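Local coordinates for EtuB protein (Clostridium kluyveri DSM 555, PDB 3IO0) that probably forms part of the shell of a bacterial microcompartment associated with ethanol utilisation, as a trimer of chains that each carry two tandem BMC domains, at residues 9-14 against 105-110; 17-22 against 91-96; 69-74 against 83-88; 116-121 against 218-223; 124-129 against 199-204. All coordinates share one frame; numbering follows the deposited sequence.

Contact 1. Residues 9-14 against 105-110; sequences GTAGGD and KQTDKY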
# COMPACT_ATOMS: atom_id res chain seq x y z
N GLY A 9 25.18 -1.35 -10.36
CA GLY A 9 25.21 -2.10 -9.05
C GLY A 9 23.92 -1.59 -8.43
O GLY A 9 23.28 -0.79 -9.11
N THR A 10 23.41 -1.97 -7.24
CA THR A 10 23.51 -3.16 -6.36
C THR A 10 24.03 -2.93 -4.94
O THR A 10 25.21 -2.69 -4.73
CB THR A 10 23.93 -4.47 -7.01
OG1 THR A 10 22.94 -4.77 -8.00
CG2 THR A 10 23.92 -5.63 -5.99
N ALA A 11 23.09 -2.97 -3.99
CA ALA A 11 23.38 -2.97 -2.55
C ALA A 11 22.23 -3.67 -1.81
O ALA A 11 21.28 -4.13 -2.45
CB ALA A 11 23.58 -1.55 -2.04
N GLY A 12 22.31 -3.74 -0.48
CA GLY A 12 21.30 -4.42 0.34
C GLY A 12 19.90 -3.83 0.24
O GLY A 12 19.71 -2.79 -0.37
N GLY A 13 18.91 -4.48 0.85
CA GLY A 13 17.51 -4.24 0.46
C GLY A 13 17.56 -4.73 -0.96
O GLY A 13 18.51 -5.46 -1.31
N ASP A 14 16.63 -4.39 -1.82
CA ASP A 14 16.94 -4.78 -3.19
C ASP A 14 17.24 -3.52 -3.95
O ASP A 14 16.41 -3.02 -4.70
CB ASP A 14 15.85 -5.64 -3.85
CG ASP A 14 15.89 -7.09 -3.37
OD1 ASP A 14 16.93 -7.55 -2.86
OD2 ASP A 14 14.86 -7.79 -3.49
N LYS A 105 27.74 2.43 -2.51
CA LYS A 105 28.79 2.09 -1.54
C LYS A 105 28.32 2.25 -0.10
O LYS A 105 28.65 1.42 0.74
CB LYS A 105 30.04 2.96 -1.75
CG LYS A 105 31.35 2.17 -1.94
CD LYS A 105 31.79 1.35 -0.70
CE LYS A 105 32.69 2.17 0.26
NZ LYS A 105 33.84 2.87 -0.43
N GLN A 106 27.55 3.30 0.16
CA GLN A 106 27.17 3.67 1.53
C GLN A 106 25.87 3.04 2.03
O GLN A 106 25.60 3.05 3.23
CB GLN A 106 27.08 5.20 1.65
CG GLN A 106 28.38 5.94 1.36
CD GLN A 106 29.56 5.36 2.12
OE1 GLN A 106 29.48 5.10 3.34
NE2 GLN A 106 30.67 5.12 1.41
N THR A 107 25.09 2.48 1.12
CA THR A 107 23.79 1.96 1.48
C THR A 107 23.86 0.92 2.59
O THR A 107 23.23 1.08 3.64
CB THR A 107 23.03 1.43 0.24
OG1 THR A 107 22.59 2.55 -0.53
CG2 THR A 107 21.80 0.63 0.63
N ASP A 108 24.66 -0.13 2.39
CA ASP A 108 24.71 -1.24 3.34
C ASP A 108 25.18 -0.80 4.70
O ASP A 108 24.73 -1.35 5.72
CB ASP A 108 25.60 -2.35 2.82
CG ASP A 108 25.01 -3.02 1.61
OD1 ASP A 108 24.06 -3.80 1.78
OD2 ASP A 108 25.50 -2.76 0.49
N LYS A 109 26.07 0.20 4.72
CA LYS A 109 26.51 0.81 5.96
C LYS A 109 25.30 1.26 6.77
O LYS A 109 25.18 0.93 7.95
CB LYS A 109 27.44 1.99 5.67
CG LYS A 109 27.61 3.02 6.79
CD LYS A 109 28.90 3.79 6.59
CE LYS A 109 28.81 5.25 7.03
NZ LYS A 109 28.56 6.17 5.86
N TYR A 110 24.40 1.98 6.10
CA TYR A 110 23.23 2.56 6.77
C TYR A 110 22.13 1.57 7.12
O TYR A 110 21.48 1.72 8.15
CB TYR A 110 22.69 3.71 5.96
CG TYR A 110 23.61 4.89 6.01
CD1 TYR A 110 23.90 5.51 7.22
CD2 TYR A 110 24.20 5.39 4.85
CE1 TYR A 110 24.75 6.59 7.28
CE2 TYR A 110 25.05 6.48 4.90
CZ TYR A 110 25.32 7.07 6.12
OH TYR A 110 26.15 8.15 6.18
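A11 and G12, where strand 7-11 runs out, face T107 and D108 near the end of helix 93-111. The close-packed part gathers round the methyl of A11, whose CB lies 3.8 Å from T107 CB and 3.4 Å from D108 OD2. Alanine suits this place because a single methyl fills the short gap between strand and helix. T107, a buried residue, turns CG2 anti to its backbone N (chi1, to OG1, is -73°), and that methyl stands 3.9 Å from A11 CB. Its hydroxyl stays within the helix, paired with A103 O one turn earlier, which leaves a small apolar surface for the strand.

The polar half lies toward solvent. G12 N donates to D108 OD1 at 2.9 Å with a bent angle of 131°, arriving on the syn side and 29° out of the carboxylate plane. A weak second bond joins G12 N to D108 OD2 at 3.5 Å, so the amide is shared unequally, OD1 being the main acceptor. Having no side chain, G12 lets its N-H come right up to the acid.

Q106, pointing away from the strand, and the flank of T107 touch A55 of helix 50-61, K109 forms a salt bridge with E58 of that helix, and strand 7-11 pairs with strand 15-20, with a G1 beta bulge where T10 and A11 both face T15.

Contact 2. Residues 17-22 against 91-96; sequences GLVIAN and ADVSDA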
# COMPACT_ATOMS: atom_id res chain seq x y z
N GLY A 17 21.59 0.84 -8.53
CA GLY A 17 22.05 2.12 -9.00
C GLY A 17 21.97 2.11 -10.51
O GLY A 17 22.45 1.18 -11.15
N LEU A 18 21.35 3.13 -11.07
CA LEU A 18 21.19 3.24 -12.51
C LEU A 18 21.55 4.64 -12.95
O LEU A 18 21.49 5.59 -12.15
CB LEU A 18 19.75 2.95 -12.92
CG LEU A 18 19.21 1.57 -12.56
CD1 LEU A 18 17.71 1.57 -12.66
CD2 LEU A 18 19.81 0.53 -13.47
N VAL A 19 21.91 4.78 -14.21
CA VAL A 19 22.24 6.07 -14.78
C VAL A 19 21.61 6.16 -16.16
O VAL A 19 21.69 5.20 -16.91
CB VAL A 19 23.76 6.22 -14.87
CG1 VAL A 19 24.13 7.25 -15.87
CG2 VAL A 19 24.31 6.62 -13.52
N ILE A 20 20.94 7.26 -16.48
CA ILE A 20 20.52 7.49 -17.85
C ILE A 20 21.21 8.73 -18.39
O ILE A 20 21.14 9.80 -17.80
CB ILE A 20 18.99 7.57 -18.03
CG1 ILE A 20 18.36 6.21 -17.73
CG2 ILE A 20 18.63 8.05 -19.46
CD1 ILE A 20 16.83 6.17 -17.83
N ALA A 21 21.89 8.56 -19.53
CA ALA A 21 22.74 9.60 -20.10
C ALA A 21 21.97 10.80 -20.62
O ALA A 21 22.30 11.95 -20.29
CB ALA A 21 23.59 9.00 -21.21
N ASN A 22 20.94 10.55 -21.42
CA ASN A 22 20.20 11.62 -22.04
C ASN A 22 18.71 11.35 -22.07
O ASN A 22 18.18 10.88 -23.07
CB ASN A 22 20.71 11.83 -23.46
CG ASN A 22 21.52 13.09 -23.60
OD1 ASN A 22 22.74 13.06 -23.73
ND2 ASN A 22 20.83 14.23 -23.56
N ALA A 91 24.02 17.86 -15.26
CA ALA A 91 24.31 18.24 -16.64
C ALA A 91 25.16 17.16 -17.31
O ALA A 91 25.04 16.92 -18.51
CB ALA A 91 25.02 19.58 -16.68
N ASP A 92 26.00 16.50 -16.53
CA ASP A 92 26.93 15.51 -17.06
C ASP A 92 26.69 14.14 -16.43
O ASP A 92 26.68 13.98 -15.20
CB ASP A 92 28.36 15.99 -16.79
CG ASP A 92 29.42 15.20 -17.57
OD1 ASP A 92 29.35 13.94 -17.66
OD2 ASP A 92 30.35 15.86 -18.07
N VAL A 93 26.51 13.14 -17.29
CA VAL A 93 26.25 11.77 -16.86
C VAL A 93 27.23 11.25 -15.82
O VAL A 93 26.83 10.53 -14.89
CB VAL A 93 26.28 10.80 -18.05
CG1 VAL A 93 25.32 9.67 -17.82
CG2 VAL A 93 25.94 11.54 -19.37
N SER A 94 28.51 11.59 -15.95
CA SER A 94 29.54 11.04 -15.07
C SER A 94 29.43 11.59 -13.66
O SER A 94 29.82 10.92 -12.70
CB SER A 94 30.94 11.29 -15.62
OG SER A 94 31.19 12.67 -15.70
N ASP A 95 28.92 12.82 -13.55
CA ASP A 95 28.58 13.39 -12.25
C ASP A 95 27.47 12.57 -11.58
O ASP A 95 27.56 12.21 -10.41
CB ASP A 95 28.16 14.85 -12.39
CG ASP A 95 29.32 15.78 -12.71
OD1 ASP A 95 30.42 15.60 -12.15
OD2 ASP A 95 29.11 16.71 -13.53
N ALA A 96 26.42 12.28 -12.35
CA ALA A 96 25.33 11.45 -11.87
C ALA A 96 25.83 10.05 -11.52
O ALA A 96 25.53 9.55 -10.43
CB ALA A 96 24.22 11.38 -12.90
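A21 and V93 bring their backbones closest, with CA atoms 5.2 Å apart, whereas V19 and A96 stand 6.9 Å apart, so the chain just past the strand end comes nearer to the start of helix 93-111 than V19 does one turn along it. Valine meets valine at the centre: V19 CG1 and V93 CG1 are in van der Waals contact, the two side chains crossing at a slant. The V19 branch that touches is the one anti to its backbone N (chi1 158°), directed at the helix. V93 spreads over A21 as well: both its methyls stand 3.9 Å from A21 CB, and V93 CG1 reaches A21 CA at 3.4 Å. Branched side chains suit this place because one valine can reach two residues of the strand. A96 is small and buried, and V19 CG2 comes within 4.3 Å of A96 C.

The helix that offers V93 is capped just before it. D92 is the N-cap: its OD1 accepts from S94 N at 3.0 Å, nearly straight at 163°, and also from S94 OG at 3.0 Å. Both donors come from the same face of the carboxylate, the hydroxyl well above its plane. The negative charge would also be expected to suit the helix start.

V19 continues onto R97 and V100, while L18 and I20, on the other face of the strand, pack on G155 and I159 of the second subunit. Such a helix laid across one face of an antiparallel sheet belongs to the alpha/beta fold of BMC shell proteins, here in its circularly permuted form.

Contact 3. Residues 69-74 against 83-88; sequences TIELPR and GIFIVL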
# COMPACT_ATOMS: atom_id res chain seq x y z
N THR A 69 13.71 13.83 -7.87
CA THR A 69 12.53 13.32 -7.18
C THR A 69 12.88 12.31 -6.10
O THR A 69 13.79 11.50 -6.27
CB THR A 69 11.49 12.75 -8.19
OG1 THR A 69 10.27 12.45 -7.50
CG2 THR A 69 11.99 11.49 -8.84
N ILE A 70 12.18 12.39 -4.97
CA ILE A 70 12.27 11.36 -3.93
C ILE A 70 10.87 10.85 -3.63
O ILE A 70 10.06 11.59 -3.10
CB ILE A 70 12.88 11.92 -2.63
CG1 ILE A 70 14.20 12.62 -2.90
CG2 ILE A 70 13.02 10.81 -1.59
CD1 ILE A 70 14.58 13.62 -1.83
N GLU A 71 10.59 9.59 -3.96
CA GLU A 71 9.27 9.00 -3.73
C GLU A 71 9.35 7.69 -2.94
O GLU A 71 10.34 6.95 -3.03
CB GLU A 71 8.56 8.76 -5.05
CG GLU A 71 8.62 9.96 -5.98
CD GLU A 71 7.81 9.79 -7.25
OE1 GLU A 71 6.78 9.09 -7.23
OE2 GLU A 71 8.21 10.36 -8.29
N LEU A 72 8.30 7.41 -2.16
CA LEU A 72 8.25 6.25 -1.27
C LEU A 72 7.03 5.35 -1.51
O LEU A 72 5.97 5.66 -0.99
CB LEU A 72 8.16 6.73 0.17
CG LEU A 72 9.31 7.27 1.05
CD1 LEU A 72 10.52 7.73 0.27
CD2 LEU A 72 8.80 8.40 1.94
N PRO A 73 7.18 4.23 -2.26
CA PRO A 73 6.21 3.09 -2.06
C PRO A 73 6.62 2.72 -0.65
O PRO A 73 7.52 3.40 -0.19
CB PRO A 73 6.68 2.05 -3.07
CG PRO A 73 8.10 2.47 -3.49
CD PRO A 73 8.24 3.93 -3.25
N ARG A 74 6.14 1.74 0.12
CA ARG A 74 5.00 0.81 0.13
C ARG A 74 5.35 -0.48 -0.49
O ARG A 74 4.69 -0.98 -1.40
CB ARG A 74 3.58 1.29 -0.08
CG ARG A 74 2.64 0.42 0.86
CD ARG A 74 3.17 0.38 2.34
NE ARG A 74 2.67 -0.70 3.22
CZ ARG A 74 3.43 -1.68 3.73
NH1 ARG A 74 4.72 -1.76 3.46
NH2 ARG A 74 2.89 -2.61 4.52
N GLY A 83 10.36 0.86 0.56
CA GLY A 83 9.94 1.63 -0.59
C GLY A 83 10.88 2.81 -0.83
O GLY A 83 10.73 3.85 -0.18
N ILE A 84 11.85 2.71 -1.74
CA ILE A 84 12.60 3.94 -2.05
C ILE A 84 12.92 4.20 -3.53
O ILE A 84 13.38 3.30 -4.25
CB ILE A 84 13.83 4.16 -1.13
CG1 ILE A 84 14.47 5.52 -1.38
CG2 ILE A 84 14.84 3.09 -1.29
CD1 ILE A 84 13.68 6.71 -0.87
N PHE A 85 12.68 5.43 -3.98
CA PHE A 85 12.95 5.83 -5.36
C PHE A 85 13.51 7.24 -5.43
O PHE A 85 12.78 8.23 -5.27
CB PHE A 85 11.70 5.69 -6.22
CG PHE A 85 11.88 6.11 -7.65
CD1 PHE A 85 12.70 5.38 -8.51
CD2 PHE A 85 11.20 7.21 -8.16
CE1 PHE A 85 12.85 5.76 -9.86
CE2 PHE A 85 11.35 7.60 -9.48
CZ PHE A 85 12.18 6.86 -10.34
N ILE A 86 14.82 7.33 -5.66
CA ILE A 86 15.55 8.59 -5.65
C ILE A 86 16.12 8.83 -7.03
O ILE A 86 16.80 7.96 -7.59
CB ILE A 86 16.68 8.56 -4.61
CG1 ILE A 86 16.09 8.45 -3.21
CG2 ILE A 86 17.54 9.80 -4.72
CD1 ILE A 86 17.09 8.01 -2.16
N VAL A 87 15.83 10.01 -7.58
CA VAL A 87 16.40 10.42 -8.86
C VAL A 87 17.19 11.70 -8.68
O VAL A 87 16.65 12.71 -8.22
CB VAL A 87 15.33 10.57 -9.98
CG1 VAL A 87 15.95 11.05 -11.27
CG2 VAL A 87 14.64 9.25 -10.23
N LEU A 88 18.47 11.64 -9.03
CA LEU A 88 19.36 12.78 -9.02
C LEU A 88 19.58 13.26 -10.45
O LEU A 88 19.69 12.44 -11.36
CB LEU A 88 20.70 12.38 -8.42
CG LEU A 88 20.72 11.75 -7.04
CD1 LEU A 88 22.13 11.36 -6.64
CD2 LEU A 88 20.11 12.70 -6.03
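T69 has OG1 anti to its backbone N (chi1 -171°), which puts CG2 between that N and the carbonyl carbon, where it meets V87 CB at 3.6 Å. F85 sends CG anti to its own N (chi1 179°), and its ring comes near both T69 and E71: CE2 is 4.0 Å from T69 CG2, while E71 OE2 lies at the ring edge. E71 OE2 in turn accepts from T69 OG1 at 3.0 Å on its anti lone pair, and E71 OE1 is taken by S177 OG of the second subunit, so this buried acid is satisfied on both oxygens.

Beneath these groups the two strands form an antiparallel hairpin. T69 with V87 and E71 with F85 are hydrogen-bonded pairs, and V87 N to T69 O measures 2.8 Å. I70 and I86 make the non-hydrogen-bonded pair between them, lying side by side on the other face with I70 CG2 4.2 Å from I86 CG1; branched aliphatics suit a face covered by helices. Further on, L72 CD1 packs at 3.5 Å on I84 CD1.

R74 O hydrogen-bonds to R74 NH2 of the second subunit, and R74 NH2 to R74 O of the third. I84 and I86 rest on helix 50-61, I70 on helix 132-138, and strand 39-45 flanks strand 84-90.

Contact 4. Residues 116-121 against 218-223; sequences LCDAGH and MGQDPV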
# COMPACT_ATOMS: atom_id res chain seq x y z
N LEU A 116 15.41 -5.75 12.07
CA LEU A 116 14.22 -6.47 11.58
C LEU A 116 13.75 -7.50 12.58
O LEU A 116 14.48 -7.92 13.47
CB LEU A 116 14.49 -7.19 10.26
CG LEU A 116 14.84 -6.45 8.98
CD1 LEU A 116 15.23 -7.48 7.93
CD2 LEU A 116 13.67 -5.59 8.49
N CYS A 117 12.50 -7.91 12.40
CA CYS A 117 11.96 -9.02 13.14
C CYS A 117 10.57 -9.32 12.63
O CYS A 117 10.04 -8.61 11.77
CB CYS A 117 11.91 -8.74 14.63
SG CYS A 117 10.55 -7.72 15.10
N ASP A 118 9.97 -10.37 13.17
CA ASP A 118 8.77 -10.93 12.60
C ASP A 118 7.58 -9.96 12.61
O ASP A 118 6.82 -9.89 11.65
CB ASP A 118 8.40 -12.23 13.31
CG ASP A 118 7.06 -12.75 12.87
OD1 ASP A 118 7.01 -13.40 11.80
OD2 ASP A 118 6.05 -12.48 13.58
N ALA A 119 7.42 -9.22 13.71
CA ALA A 119 6.25 -8.39 13.87
C ALA A 119 6.44 -6.95 13.38
O ALA A 119 5.49 -6.16 13.39
CB ALA A 119 5.77 -8.42 15.31
N GLY A 120 7.65 -6.61 12.95
CA GLY A 120 7.90 -5.27 12.45
C GLY A 120 9.37 -4.95 12.34
O GLY A 120 10.17 -5.80 11.96
N HIS A 121 9.73 -3.71 12.66
CA HIS A 121 11.10 -3.25 12.51
C HIS A 121 11.34 -1.97 13.30
O HIS A 121 10.41 -1.32 13.76
CB HIS A 121 11.40 -3.00 11.04
CG HIS A 121 10.41 -2.12 10.35
ND1 HIS A 121 10.38 -0.75 10.51
CD2 HIS A 121 9.41 -2.41 9.48
CE1 HIS A 121 9.41 -0.24 9.79
NE2 HIS A 121 8.80 -1.22 9.15
N MET A 218 7.35 -7.55 23.33
CA MET A 218 6.38 -8.20 22.44
C MET A 218 6.81 -9.60 22.02
O MET A 218 6.18 -10.20 21.14
CB MET A 218 6.15 -7.38 21.18
CG MET A 218 5.64 -5.97 21.39
SD MET A 218 5.60 -4.99 19.86
CE MET A 218 4.48 -5.96 18.83
N GLY A 219 7.88 -10.12 22.62
CA GLY A 219 8.39 -11.46 22.28
C GLY A 219 9.21 -11.52 21.00
O GLY A 219 9.43 -12.59 20.44
N GLN A 220 9.66 -10.36 20.54
CA GLN A 220 10.39 -10.27 19.28
C GLN A 220 11.87 -10.27 19.56
O GLN A 220 12.32 -9.87 20.64
CB GLN A 220 10.02 -8.98 18.54
CG GLN A 220 8.57 -8.88 18.12
CD GLN A 220 8.15 -10.04 17.26
OE1 GLN A 220 8.54 -10.14 16.09
NE2 GLN A 220 7.37 -10.93 17.83
N ASP A 221 12.62 -10.72 18.56
CA ASP A 221 14.07 -10.67 18.61
C ASP A 221 14.60 -9.77 17.49
O ASP A 221 15.03 -10.26 16.44
CB ASP A 221 14.64 -12.08 18.53
CG ASP A 221 16.16 -12.12 18.71
OD1 ASP A 221 16.76 -11.10 19.13
OD2 ASP A 221 16.74 -13.19 18.43
N PRO A 222 14.60 -8.45 17.72
CA PRO A 222 14.97 -7.50 16.68
C PRO A 222 16.49 -7.45 16.43
O PRO A 222 17.26 -7.29 17.38
CB PRO A 222 14.47 -6.17 17.24
CG PRO A 222 14.51 -6.33 18.70
CD PRO A 222 14.27 -7.78 18.99
N VAL A 223 16.91 -7.58 15.17
CA VAL A 223 18.34 -7.65 14.84
C VAL A 223 18.76 -6.86 13.60
O VAL A 223 18.25 -7.06 12.50
CB VAL A 223 18.84 -9.13 14.69
CG1 VAL A 223 18.90 -9.83 16.06
CG2 VAL A 223 17.97 -9.93 13.70
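Q220 inserts its amide oxygen into the turn C117-G120, a side chain of one loop serving the backbone of another. The receiving loop is a type I beta turn joining two strands of the second BMC domain; the giving loop follows helix 197-217, which G219 ends as the C-prime residue of a Schellman motif. A119 N donates to Q220 OE1 at 2.8 Å, bent to 141°, from well above the carbonyl plane. The chain of Q220 is kinked at chi2 (-57°), which swings CD up to A119 CB, 3.5 Å away. Glutamine suits the spot by combining length with an acceptor.

C117 SG sits between its backbone N and carbonyl carbon (chi1 79°) and packs 3.7 Å from Q220 CB. A119 is small and buried, and A119 CB also meets M218 CE at 4.5 Å. Around the turn the third subunit closes in: its R46 bonds to A119 O, and its V16 touches M218.

Further along, L116 and V223 form a single antiparallel bridge with two backbone bonds. V223 N reaches L116 O at 3.0 Å, and P222 CA, 3.3 Å away, makes a CA-H...O contact with that same L116 O.

Contact 5. Residues 124-129 against 199-204; sequences VQYTAR and AVLQSL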
# COMPACT_ATOMS: atom_id res chain seq x y z
N VAL A 124 16.69 3.84 13.06
CA VAL A 124 17.11 5.13 13.55
C VAL A 124 18.34 5.54 12.75
O VAL A 124 19.34 4.83 12.74
CB VAL A 124 17.42 5.06 15.06
CG1 VAL A 124 17.60 6.44 15.61
CG2 VAL A 124 16.29 4.38 15.81
N GLN A 125 18.24 6.68 12.06
CA GLN A 125 19.32 7.19 11.23
C GLN A 125 19.79 8.54 11.73
O GLN A 125 19.01 9.29 12.33
CB GLN A 125 18.87 7.33 9.77
CG GLN A 125 18.56 6.01 9.05
CD GLN A 125 19.77 5.11 8.83
OE1 GLN A 125 20.92 5.49 9.13
NE2 GLN A 125 19.53 3.92 8.29
N TYR A 126 21.05 8.85 11.46
CA TYR A 126 21.66 10.11 11.88
C TYR A 126 22.54 10.69 10.78
O TYR A 126 23.18 9.94 10.04
CB TYR A 126 22.49 9.92 13.15
CG TYR A 126 23.35 11.11 13.51
CD1 TYR A 126 22.77 12.27 14.03
CD2 TYR A 126 24.73 11.10 13.32
CE1 TYR A 126 23.54 13.37 14.35
CE2 TYR A 126 25.51 12.20 13.64
CZ TYR A 126 24.91 13.33 14.16
OH TYR A 126 25.65 14.44 14.49
N THR A 127 22.55 12.02 10.67
CA THR A 127 23.51 12.74 9.83
C THR A 127 23.92 14.00 10.58
O THR A 127 23.12 14.55 11.36
CB THR A 127 22.93 13.10 8.45
OG1 THR A 127 23.76 14.07 7.80
CG2 THR A 127 21.54 13.67 8.58
N ALA A 128 25.15 14.46 10.36
CA ALA A 128 25.65 15.67 11.01
C ALA A 128 25.45 16.94 10.16
O ALA A 128 25.39 18.05 10.71
CB ALA A 128 27.09 15.50 11.41
N ARG A 129 25.37 16.79 8.84
CA ARG A 129 24.95 17.87 7.94
C ARG A 129 23.89 17.28 7.06
O ARG A 129 24.21 16.51 6.14
CB ARG A 129 26.07 18.39 7.01
CG ARG A 129 27.28 19.02 7.67
CD ARG A 129 27.55 20.46 7.18
NE ARG A 129 27.49 20.67 5.73
CZ ARG A 129 27.55 21.88 5.16
NH1 ARG A 129 27.67 22.97 5.91
NH2 ARG A 129 27.50 22.02 3.84
N ALA A 199 22.62 16.80 21.14
CA ALA A 199 21.20 16.68 21.44
C ALA A 199 20.53 15.60 20.57
O ALA A 199 19.87 14.69 21.09
CB ALA A 199 20.51 18.03 21.27
N VAL A 200 20.74 15.71 19.26
CA VAL A 200 20.16 14.77 18.30
C VAL A 200 20.61 13.33 18.58
O VAL A 200 19.79 12.41 18.63
CB VAL A 200 20.46 15.20 16.83
CG1 VAL A 200 19.98 14.16 15.85
CG2 VAL A 200 19.80 16.54 16.52
N LEU A 201 21.91 13.14 18.79
CA LEU A 201 22.44 11.81 19.09
C LEU A 201 21.87 11.22 20.39
O LEU A 201 21.56 10.02 20.46
CB LEU A 201 23.97 11.84 19.13
CG LEU A 201 24.60 11.80 17.73
CD1 LEU A 201 26.01 12.37 17.74
CD2 LEU A 201 24.57 10.38 17.16
N GLN A 202 21.72 12.06 21.40
CA GLN A 202 21.18 11.63 22.69
C GLN A 202 19.73 11.13 22.54
O GLN A 202 19.36 10.07 23.11
CB GLN A 202 21.26 12.79 23.67
CG GLN A 202 21.41 12.43 25.14
CD GLN A 202 21.21 13.65 26.04
OE1 GLN A 202 20.57 13.58 27.08
NE2 GLN A 202 21.74 14.80 25.60
N SER A 203 18.92 11.87 21.76
CA SER A 203 17.53 11.51 21.43
C SER A 203 17.45 10.21 20.64
O SER A 203 16.71 9.29 21.01
CB SER A 203 16.87 12.61 20.62
OG SER A 203 16.53 13.71 21.43
N LEU A 204 18.20 10.15 19.54
CA LEU A 204 18.23 8.97 18.70
C LEU A 204 18.52 7.70 19.49
O LEU A 204 17.92 6.66 19.25
CB LEU A 204 19.28 9.16 17.61
CG LEU A 204 18.87 9.60 16.19
CD1 LEU A 204 17.41 9.99 16.05
CD2 LEU A 204 19.78 10.72 15.70
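Y126 and L201 stand at about a right angle to each other, the leucine over one face of the phenol ring. L201 CD2 lies 3.8 Å from the ring centroid and only 8° from the normal, a CH-pi contact, while L201 CD1 covers the far end near CZ. Leucine suits this place because its forked tip spreads across a ring. V200 comes instead to the edge, in the plane of the ring, where its CG1 is 3.8 Å from Y126 CD1. L204 approaches the same carbon obliquely, with CD2 also 3.8 Å from Y126 CD1. Y126 is thus held by three residues of one helix, and across its other face lies the backbone N of A128, toward the rim. With CG anti to the backbone N (chi1 170°), the ring root is carried out from the strand toward the helix.

Strand 124-127 and helix 199-204 run almost antiparallel, 170° between their directions and 9.5 Å between their axes, the layered packing of a helix against the sheet in the alpha/beta BMC fold. Q125 and T127, pointing the other way, meet helix 50-61, and Q125 NE2 bonds to Y110 O.

V124 and L204 meet differently: their side chains run in opposing senses and overlap, with V124 CG1 3.5 Å from L204 CG. L204 CD2 also rests on the strand backbone, 3.7 Å from Q125 O. M149 of strand 145-152 flanks L204 too, and F230, the C-terminal residue, touches both L201 and L204.

How the contacts relate
Contacts 1, 2 and 3 belong to the first BMC domain and contacts 4 and 5 to the second. Contacts 1 and 2 share helix 93-111: the former, partly open to solvent, relies on a carboxylate gripping an amide, whereas the latter is buried and apolar and borders the second subunit. Contact 3 is likewise buried but is strand against strand, with backbone bonds and links between subunits. In the second domain contact 5 is the buried helix-on-sheet counterpart of contact 2, aromatic where that one is aliphatic, and touches no other chain, while contact 4, partly exposed, mixes backbone bonds with a glutamine and faces another subunit. Contacts 1 and 5 also touch each other, across the two BMC domains.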